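Local coordinates for initiator protein NS1 (Murine minute virus, PDB 4R94) that nicks viral DNA at the replication origin through its N-terminal nuclease domain and unwinds it as an ATP-driven helicase to initiate and direct viral replication, at residues A[204-216]-A[241-253]. Sequence-based numbering, arbitrary orientation.
Sequences GNMIAYYFLTKKK and KEGERHLVSKLYT
Y252 is the knob that fits into a hollow formed by G204, N205, A208 and Y209. Its CG lies anti to the backbone N (chi1 -176°), which sends the ring across to helix 204-211. The methyl of A208 sits over the centre of one ring face, with CB 3.4 Å from the Y252 ring centroid. The ring edge points at the face of Y209 in a T-shaped pair, planes 86° apart. At the far end of the ring Y252 OH donates to N205 OD1 (2.6 Å), the amide standing nearly perpendicular to the ring. Helix 242-252 crosses helix 204-211 at -122°. Where their backbones come closest, S249 OG donates to A208 O (2.7 Å), in the carbonyl plane and on a lone pair.

L212 is the second bump, and its two methyls part. L212 CD1 meets V248 CG1 at 3.6 Å. CD2 rests over the centre of the R245 guanidinium, whose NH2 bonds to Q117 and NH1 to S230. One water joins R245 NE to the carbonyls of L212 and K214; another links L212 O, H246 ND1 and S249 OG. Farther along, the extended E242 takes K216 N on OE1 (2.9 Å), from above the carboxylate plane. E242 OE2 accepts H246 NE2 (2.7 Å) on its anti lone pair; with the water at ND1, also in the ring plane, this would set the turn of the imidazole.

The contact backs the predicted RCR-3 motif, which carries the nuclease tyrosine Y210. Y210 points away from helix 242-252, and K214 bridges to the magnesium ligand E119. Side chains of helix 242-252 grip mainly backbone atoms of 204-216, directly or through water; the Y252–N205 bond is the side-chain exception. This is consistent with holding the shape of this active-site segment from behind.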
ATOM      1  N   GLY A 204     -12.458  -9.424   3.331  1.00 20.12           N
ATOM      2  CA  GLY A 204     -13.489  -8.552   3.870  1.00 21.84           C
ATOM      3  C   GLY A 204     -13.359  -8.332   5.370  1.00 19.96           C
ATOM      4  O   GLY A 204     -13.477  -7.208   5.845  1.00 19.43           O
ATOM      5  N   ASN A 205     -13.089  -9.399   6.113  1.00 21.09           N
ATOM      6  CA  ASN A 205     -13.011  -9.261   7.560  1.00 17.88           C
ATOM      7  C   ASN A 205     -11.864  -8.373   8.011  1.00 17.88           C
ATOM      8  O   ASN A 205     -12.043  -7.528   8.879  1.00 20.96           O
ATOM      9  CB  ASN A 205     -12.899 -10.628   8.237  1.00 22.66           C
ATOM     10  CG  ASN A 205     -14.176 -11.430   8.133  1.00 26.02           C
ATOM     11  OD1 ASN A 205     -15.232 -10.910   7.747  1.00 22.74           O
ATOM     12  ND2 ASN A 205     -14.086 -12.716   8.468  1.00 26.43           N
ATOM     13  N   MET A 206     -10.687  -8.563   7.420  1.00 20.04           N
ATOM     14  CA  MET A 206      -9.531  -7.754   7.779  1.00 18.88           C
ATOM     15  C   MET A 206      -9.766  -6.274   7.459  1.00 17.43           C
ATOM     16  O   MET A 206      -9.367  -5.399   8.220  1.00 18.26           O
ATOM     17  CB  MET A 206      -8.267  -8.252   7.059  1.00 19.01           C
ATOM     18  CG  MET A 206      -7.007  -7.515   7.483  1.00 22.66           C
ATOM     19  SD  MET A 206      -6.558  -7.849   9.202  1.00 29.20           S
ATOM     20  CE  MET A 206      -6.516  -9.622   9.110  1.00 21.74           C
ATOM     21  N   ILE A 207     -10.403  -5.988   6.325  1.00 17.06           N
ATOM     22  CA  ILE A 207     -10.674  -4.599   5.995  1.00 18.29           C
ATOM     23  C   ILE A 207     -11.684  -3.982   6.991  1.00 18.40           C
ATOM     24  O   ILE A 207     -11.407  -2.943   7.594  1.00 19.24           O
ATOM     25  CB  ILE A 207     -11.166  -4.483   4.541  1.00 18.86           C
ATOM     26  CG1 ILE A 207     -10.047  -4.975   3.612  1.00 16.47           C
ATOM     27  CG2 ILE A 207     -11.596  -3.041   4.242  1.00 16.82           C
ATOM     28  CD1 ILE A 207     -10.470  -5.151   2.151  1.00 18.49           C
ATOM     29  N   ALA A 208     -12.812  -4.649   7.211  1.00 17.82           N
ATOM     30  CA  ALA A 208     -13.878  -4.084   8.032  1.00 22.15           C
ATOM     31  C   ALA A 208     -13.509  -4.015   9.511  1.00 19.38           C
ATOM     32  O   ALA A 208     -13.766  -3.013  10.182  1.00 20.96           O
ATOM     33  CB  ALA A 208     -15.153  -4.896   7.858  1.00 22.72           C
ATOM     34  N   TYR A 209     -12.898  -5.083  10.015  1.00 20.42           N
ATOM     35  CA  TYR A 209     -12.623  -5.182  11.444  1.00 20.19           C
ATOM     36  C   TYR A 209     -11.270  -4.615  11.853  1.00 21.07           C
ATOM     37  O   TYR A 209     -10.969  -4.526  13.044  1.00 21.08           O
ATOM     38  CB  TYR A 209     -12.703  -6.642  11.890  1.00 18.95           C
ATOM     39  CG  TYR A 209     -14.056  -7.277  11.707  1.00 21.03           C
ATOM     40  CD1 TYR A 209     -15.216  -6.596  12.069  1.00 22.99           C
ATOM     41  CD2 TYR A 209     -14.177  -8.554  11.178  1.00 23.38           C
ATOM     42  CE1 TYR A 209     -16.462  -7.177  11.901  1.00 26.24           C
ATOM     43  CE2 TYR A 209     -15.418  -9.149  11.016  1.00 27.50           C
ATOM     44  CZ  TYR A 209     -16.558  -8.450  11.376  1.00 29.28           C
ATOM     45  OH  TYR A 209     -17.802  -9.035  11.215  1.00 32.54           O
ATOM     46  N   TYR A 210     -10.428  -4.246  10.887  1.00 19.32           N
ATOM     47  CA  TYR A 210      -9.116  -3.732  11.251  1.00 19.72           C
ATOM     48  C   TYR A 210      -8.717  -2.484  10.428  1.00 17.67           C
ATOM     49  O   TYR A 210      -8.545  -1.407  10.999  1.00 18.75           O
ATOM     50  CB  TYR A 210      -8.049  -4.839  11.121  1.00 19.88           C
ATOM     51  CG  TYR A 210      -6.682  -4.357  11.516  1.00 22.14           C
ATOM     52  CD1 TYR A 210      -6.390  -4.040  12.843  1.00 22.86           C
ATOM     53  CD2 TYR A 210      -5.684  -4.195  10.567  1.00 21.42           C
ATOM     54  CE1 TYR A 210      -5.142  -3.570  13.209  1.00 25.95           C
ATOM     55  CE2 TYR A 210      -4.428  -3.724  10.926  1.00 26.73           C
ATOM     56  CZ  TYR A 210      -4.164  -3.420  12.242  1.00 27.97           C
ATOM     57  OH  TYR A 210      -2.916  -2.950  12.579  1.00 31.53           O
ATOM     58  N   PHE A 211      -8.551  -2.587   9.111  1.00 18.40           N
ATOM     59  CA  PHE A 211      -8.024  -1.401   8.422  1.00 15.98           C
ATOM     60  C   PHE A 211      -8.972  -0.203   8.475  1.00 15.64           C
ATOM     61  O   PHE A 211      -8.526   0.940   8.601  1.00 18.94           O
ATOM     62  CB  PHE A 211      -7.651  -1.729   6.967  1.00 16.70           C
ATOM     63  CG  PHE A 211      -6.429  -2.589   6.858  1.00 17.66           C
ATOM     64  CD1 PHE A 211      -5.206  -2.119   7.317  1.00 16.96           C
ATOM     65  CD2 PHE A 211      -6.512  -3.884   6.354  1.00 17.63           C
ATOM     66  CE1 PHE A 211      -4.055  -2.914   7.246  1.00 16.83           C
ATOM     67  CE2 PHE A 211      -5.378  -4.688   6.272  1.00 16.37           C
ATOM     68  CZ  PHE A 211      -4.150  -4.213   6.735  1.00 18.86           C
ATOM     69  N   LEU A 212     -10.274  -0.453   8.417  1.00 18.11           N
ATOM     70  CA  LEU A 212     -11.246   0.635   8.500  1.00 18.67           C
ATOM     71  C   LEU A 212     -11.424   1.198   9.925  1.00 20.45           C
ATOM     72  O   LEU A 212     -12.154   2.171  10.126  1.00 19.55           O
ATOM     73  CB  LEU A 212     -12.604   0.174   7.943  1.00 21.63           C
ATOM     74  CG  LEU A 212     -12.655  -0.131   6.443  1.00 21.51           C
ATOM     75  CD1 LEU A 212     -14.095  -0.337   5.950  1.00 21.24           C
ATOM     76  CD2 LEU A 212     -11.939   0.969   5.636  1.00 20.09           C
ATOM     77  N   THR A 213     -10.758   0.609  10.915  1.00 23.17           N
ATOM     78  CA  THR A 213     -10.845   1.148  12.272  1.00 22.79           C
ATOM     79  C   THR A 213      -9.812   2.225  12.572  1.00 23.88           C
ATOM     80  O   THR A 213      -9.872   2.852  13.637  1.00 25.27           O
ATOM     81  CB  THR A 213     -10.680   0.049  13.357  1.00 22.69           C
ATOM     82  OG1 THR A 213      -9.319  -0.403  13.404  1.00 23.28           O
ATOM     83  CG2 THR A 213     -11.609  -1.120  13.103  1.00 23.49           C
ATOM     84  N   LYS A 214      -8.860   2.443  11.662  1.00 21.04           N
ATOM     85  CA  LYS A 214      -7.764   3.371  11.929  1.00 22.40           C
ATOM     86  C   LYS A 214      -8.222   4.831  11.930  1.00 21.42           C
ATOM     87  O   LYS A 214      -9.240   5.181  11.321  1.00 24.29           O
ATOM     88  CB  LYS A 214      -6.627   3.196  10.896  1.00 23.92           C
ATOM     89  CG  LYS A 214      -6.075   1.768  10.758  1.00 24.15           C
ATOM     90  CD  LYS A 214      -5.497   1.236  12.066  1.00 27.05           C
ATOM     91  CE  LYS A 214      -4.879  -0.160  11.869  1.00 25.13           C
ATOM     92  NZ  LYS A 214      -3.554  -0.141  11.159  1.00 24.04           N
ATOM     93  N   LYS A 215      -7.459   5.677  12.612  1.00 25.75           N
ATOM     94  CA  LYS A 215      -7.711   7.121  12.627  1.00 25.35           C
ATOM     95  C   LYS A 215      -7.025   7.851  11.466  1.00 23.63           C
ATOM     96  O   LYS A 215      -5.878   7.560  11.133  1.00 24.81           O
ATOM     97  CB  LYS A 215      -7.243   7.720  13.958  1.00 30.05           C
ATOM     98  CG  LYS A 215      -7.479   9.225  14.075  1.00 37.67           C
ATOM     99  CD  LYS A 215      -7.500   9.677  15.531  1.00 51.92           C
ATOM    100  CE  LYS A 215      -7.736  11.178  15.646  1.00 55.74           C
ATOM    101  NZ  LYS A 215      -7.983  11.583  17.061  1.00 61.34           N
ATOM    102  N   LYS A 216      -7.728   8.805  10.862  1.00 22.88           N
ATOM    103  CA  LYS A 216      -7.213   9.550   9.712  1.00 24.48           C
ATOM    104  C   LYS A 216      -6.118  10.521  10.123  1.00 26.78           C
ATOM    105  O   LYS A 216      -6.279  11.320  11.055  1.00 25.86           O
ATOM    106  CB  LYS A 216      -8.357  10.299   9.012  1.00 23.86           C
ATOM    107  CG  LYS A 216      -7.956  11.213   7.840  1.00 28.44           C
ATOM    108  CD  LYS A 216      -7.663  10.419   6.588  1.00 29.36           C
ATOM    109  CE  LYS A 216      -7.473  11.336   5.362  1.00 31.27           C
ATOM    110  NZ  LYS A 216      -8.776  11.858   4.851  1.00 34.84           N
ATOM    111  N   LYS A 241     -14.890   9.064   3.783  1.00 23.61           N
ATOM    112  CA  LYS A 241     -14.334   9.859   4.872  1.00 26.63           C
ATOM    113  C   LYS A 241     -14.211   8.970   6.112  1.00 24.47           C
ATOM    114  O   LYS A 241     -14.834   7.910   6.154  1.00 24.18           O
ATOM    115  CB  LYS A 241     -15.220  11.071   5.148  1.00 30.47           C
ATOM    116  CG  LYS A 241     -15.401  11.978   3.925  1.00 31.94           C
ATOM    117  CD  LYS A 241     -16.477  13.038   4.143  1.00 39.70           C
ATOM    118  CE  LYS A 241     -16.384  14.117   3.066  1.00 46.69           C
ATOM    119  NZ  LYS A 241     -16.303  13.533   1.700  1.00 41.12           N
ATOM    120  N   GLU A 242     -13.426   9.390   7.111  1.00 28.42           N
ATOM    121  CA  GLU A 242     -13.188   8.526   8.278  1.00 25.64           C
ATOM    122  C   GLU A 242     -14.495   8.106   8.942  1.00 28.24           C
ATOM    123  O   GLU A 242     -14.662   6.947   9.302  1.00 25.98           O
ATOM    124  CB  GLU A 242     -12.290   9.181   9.342  1.00 28.89           C
ATOM    125  CG  GLU A 242     -11.900   8.144  10.423  1.00 28.82           C
ATOM    126  CD  GLU A 242     -11.183   8.676  11.662  1.00 30.38           C
ATOM    127  OE1 GLU A 242     -10.444   9.679  11.583  1.00 27.36           O
ATOM    128  OE2 GLU A 242     -11.361   8.052  12.741  1.00 32.41           O
ATOM    129  N   GLY A 243     -15.420   9.047   9.089  1.00 29.89           N
ATOM    130  CA  GLY A 243     -16.698   8.746   9.711  1.00 27.04           C
ATOM    131  C   GLY A 243     -17.466   7.687   8.951  1.00 24.41           C
ATOM    132  O   GLY A 243     -18.102   6.828   9.545  1.00 27.30           O
ATOM    133  N   GLU A 244     -17.380   7.734   7.626  1.00 25.19           N
ATOM    134  CA  GLU A 244     -18.092   6.788   6.779  1.00 21.61           C
ATOM    135  C   GLU A 244     -17.461   5.399   6.864  1.00 21.89           C
ATOM    136  O   GLU A 244     -18.145   4.386   6.757  1.00 24.81           O
ATOM    137  CB  GLU A 244     -18.112   7.282   5.325  1.00 26.19           C
ATOM    138  CG  GLU A 244     -18.895   8.591   5.153  1.00 29.18           C
ATOM    139  CD  GLU A 244     -18.822   9.167   3.745  1.00 34.16           C
ATOM    140  OE1 GLU A 244     -17.709   9.270   3.182  1.00 29.54           O
ATOM    141  OE2 GLU A 244     -19.888   9.531   3.202  1.00 33.48           O
ATOM    142  N   ARG A 245     -16.143   5.367   7.027  1.00 24.53           N
ATOM    143  CA  ARG A 245     -15.432   4.105   7.155  1.00 21.89           C
ATOM    144  C   ARG A 245     -15.863   3.386   8.439  1.00 23.42           C
ATOM    145  O   ARG A 245     -16.082   2.176   8.444  1.00 23.92           O
ATOM    146  CB  ARG A 245     -13.918   4.352   7.142  1.00 21.18           C
ATOM    147  CG  ARG A 245     -13.378   4.783   5.762  1.00 20.47           C
ATOM    148  CD  ARG A 245     -12.034   5.496   5.888  1.00 19.90           C
ATOM    149  NE  ARG A 245     -11.029   4.658   6.542  1.00 21.06           N
ATOM    150  CZ  ARG A 245     -10.074   3.991   5.903  1.00 19.43           C
ATOM    151  NH1 ARG A 245      -9.989   4.045   4.571  1.00 19.50           N
ATOM    152  NH2 ARG A 245      -9.214   3.253   6.599  1.00 19.08           N
ATOM    153  N   HIS A 246     -15.994   4.139   9.525  1.00 25.15           N
ATOM    154  CA  HIS A 246     -16.462   3.551  10.782  1.00 23.94           C
ATOM    155  C   HIS A 246     -17.912   3.087  10.667  1.00 26.20           C
ATOM    156  O   HIS A 246     -18.280   2.056  11.228  1.00 25.86           O
ATOM    157  CB  HIS A 246     -16.298   4.551  11.926  1.00 25.08           C
ATOM    158  CG  HIS A 246     -14.873   4.913  12.202  1.00 25.88           C
ATOM    159  ND1 HIS A 246     -13.859   3.984  12.193  1.00 28.75           N
ATOM    160  CD2 HIS A 246     -14.290   6.108  12.461  1.00 28.61           C
ATOM    161  CE1 HIS A 246     -12.710   4.587  12.454  1.00 26.17           C
ATOM    162  NE2 HIS A 246     -12.946   5.873  12.620  1.00 28.56           N
ATOM    163  N   LEU A 247     -18.741   3.828   9.932  1.00 24.41           N
ATOM    164  CA  LEU A 247     -20.089   3.342   9.639  1.00 27.20           C
ATOM    165  C   LEU A 247     -20.071   2.012   8.873  1.00 28.27           C
ATOM    166  O   LEU A 247     -20.866   1.120   9.156  1.00 27.06           O
ATOM    167  CB  LEU A 247     -20.890   4.370   8.841  1.00 26.97           C
ATOM    168  CG  LEU A 247     -21.435   5.616   9.531  1.00 34.70           C
ATOM    169  CD1 LEU A 247     -22.312   6.378   8.544  1.00 38.46           C
ATOM    170  CD2 LEU A 247     -22.219   5.244  10.772  1.00 37.25           C
ATOM    171  N   VAL A 248     -19.176   1.872   7.899  1.00 22.77           N
ATOM    172  CA  VAL A 248     -19.042   0.594   7.203  1.00 23.44           C
ATOM    173  C   VAL A 248     -18.733  -0.572   8.154  1.00 24.59           C
ATOM    174  O   VAL A 248     -19.330  -1.638   8.044  1.00 24.15           O
ATOM    175  CB  VAL A 248     -17.943   0.667   6.112  1.00 24.14           C
ATOM    176  CG1 VAL A 248     -17.680  -0.726   5.537  1.00 24.38           C
ATOM    177  CG2 VAL A 248     -18.380   1.623   5.018  1.00 25.18           C
ATOM    178  N   SER A 249     -17.799  -0.371   9.077  1.00 22.91           N
ATOM    179  CA  SER A 249     -17.473  -1.396  10.065  1.00 23.06           C
ATOM    180  C   SER A 249     -18.701  -1.761  10.876  1.00 27.12           C
ATOM    181  O   SER A 249     -18.970  -2.937  11.107  1.00 28.17           O
ATOM    182  CB  SER A 249     -16.359  -0.926  10.996  1.00 26.12           C
ATOM    183  OG  SER A 249     -15.175  -0.677  10.257  1.00 26.08           O
ATOM    184  N   LYS A 250     -19.445  -0.740  11.285  1.00 25.49           N
ATOM    185  CA  LYS A 250     -20.632  -0.929  12.127  1.00 30.58           C
ATOM    186  C   LYS A 250     -21.698  -1.741  11.392  1.00 31.98           C
ATOM    187  O   LYS A 250     -22.274  -2.686  11.950  1.00 32.89           O
ATOM    188  CB  LYS A 250     -21.184   0.432  12.566  1.00 29.84           C
ATOM    189  CG  LYS A 250     -22.445   0.363  13.421  1.00 38.26           C
ATOM    190  CD  LYS A 250     -23.005   1.766  13.660  1.00 42.77           C
ATOM    191  CE  LYS A 250     -24.275   1.724  14.494  1.00 51.69           C
ATOM    192  NZ  LYS A 250     -24.023   1.136  15.839  1.00 58.93           N
ATOM    193  N   LEU A 251     -21.943  -1.394  10.131  1.00 26.56           N
ATOM    194  CA  LEU A 251     -22.928  -2.103   9.321  1.00 27.00           C
ATOM    195  C   LEU A 251     -22.471  -3.517   8.965  1.00 30.87           C
ATOM    196  O   LEU A 251     -23.282  -4.424   8.784  1.00 28.68           O
ATOM    197  CB  LEU A 251     -23.231  -1.322   8.040  1.00 29.55           C
ATOM    198  CG  LEU A 251     -24.021  -0.026   8.230  1.00 38.03           C
ATOM    199  CD1 LEU A 251     -24.189   0.714   6.908  1.00 39.80           C
ATOM    200  CD2 LEU A 251     -25.375  -0.330   8.846  1.00 41.55           C
ATOM    201  N   TYR A 252     -21.163  -3.700   8.856  1.00 29.73           N
ATOM    202  CA  TYR A 252     -20.607  -4.970   8.407  1.00 25.39           C
ATOM    203  C   TYR A 252     -20.856  -6.030   9.467  1.00 29.80           C
ATOM    204  O   TYR A 252     -21.027  -7.201   9.152  1.00 28.76           O
ATOM    205  CB  TYR A 252     -19.113  -4.808   8.132  1.00 25.17           C
ATOM    206  CG  TYR A 252     -18.370  -6.002   7.559  1.00 25.81           C
ATOM    207  CD1 TYR A 252     -17.830  -6.977   8.390  1.00 28.78           C
ATOM    208  CD2 TYR A 252     -18.139  -6.109   6.193  1.00 25.06           C
ATOM    209  CE1 TYR A 252     -17.119  -8.052   7.873  1.00 25.52           C
ATOM    210  CE2 TYR A 252     -17.429  -7.173   5.671  1.00 23.17           C
ATOM    211  CZ  TYR A 252     -16.917  -8.136   6.514  1.00 24.43           C
ATOM    212  OH  TYR A 252     -16.206  -9.186   5.989  1.00 24.13           O
ATOM    213  N   THR A 253     -20.868  -5.587  10.718  1.00 30.38           N
ATOM    214  CA  THR A 253     -21.114  -6.455  11.867  1.00 35.13           C
ATOM    215  C   THR A 253     -22.605  -6.755  12.002  1.00 38.08           C
ATOM    216  O   THR A 253     -23.224  -7.310  11.089  1.00 44.70           O
ATOM    217  CB  THR A 253     -20.617  -5.816  13.183  1.00 41.43           C
ATOM    218  OG1 THR A 253     -19.384  -5.127  12.961  1.00 37.53           O
ATOM    219  CG2 THR A 253     -20.420  -6.874  14.262  1.00 40.21           C
TER
HETATM  220  O   HOH W   1     -10.721   4.330   9.265  1.00 23.99           O
HETATM  221  O   HOH W   2     -14.252   1.278  12.108  1.00 25.79           O
HETATM  222  O   HOH W   3     -11.774  11.757   6.156  1.00 34.36           O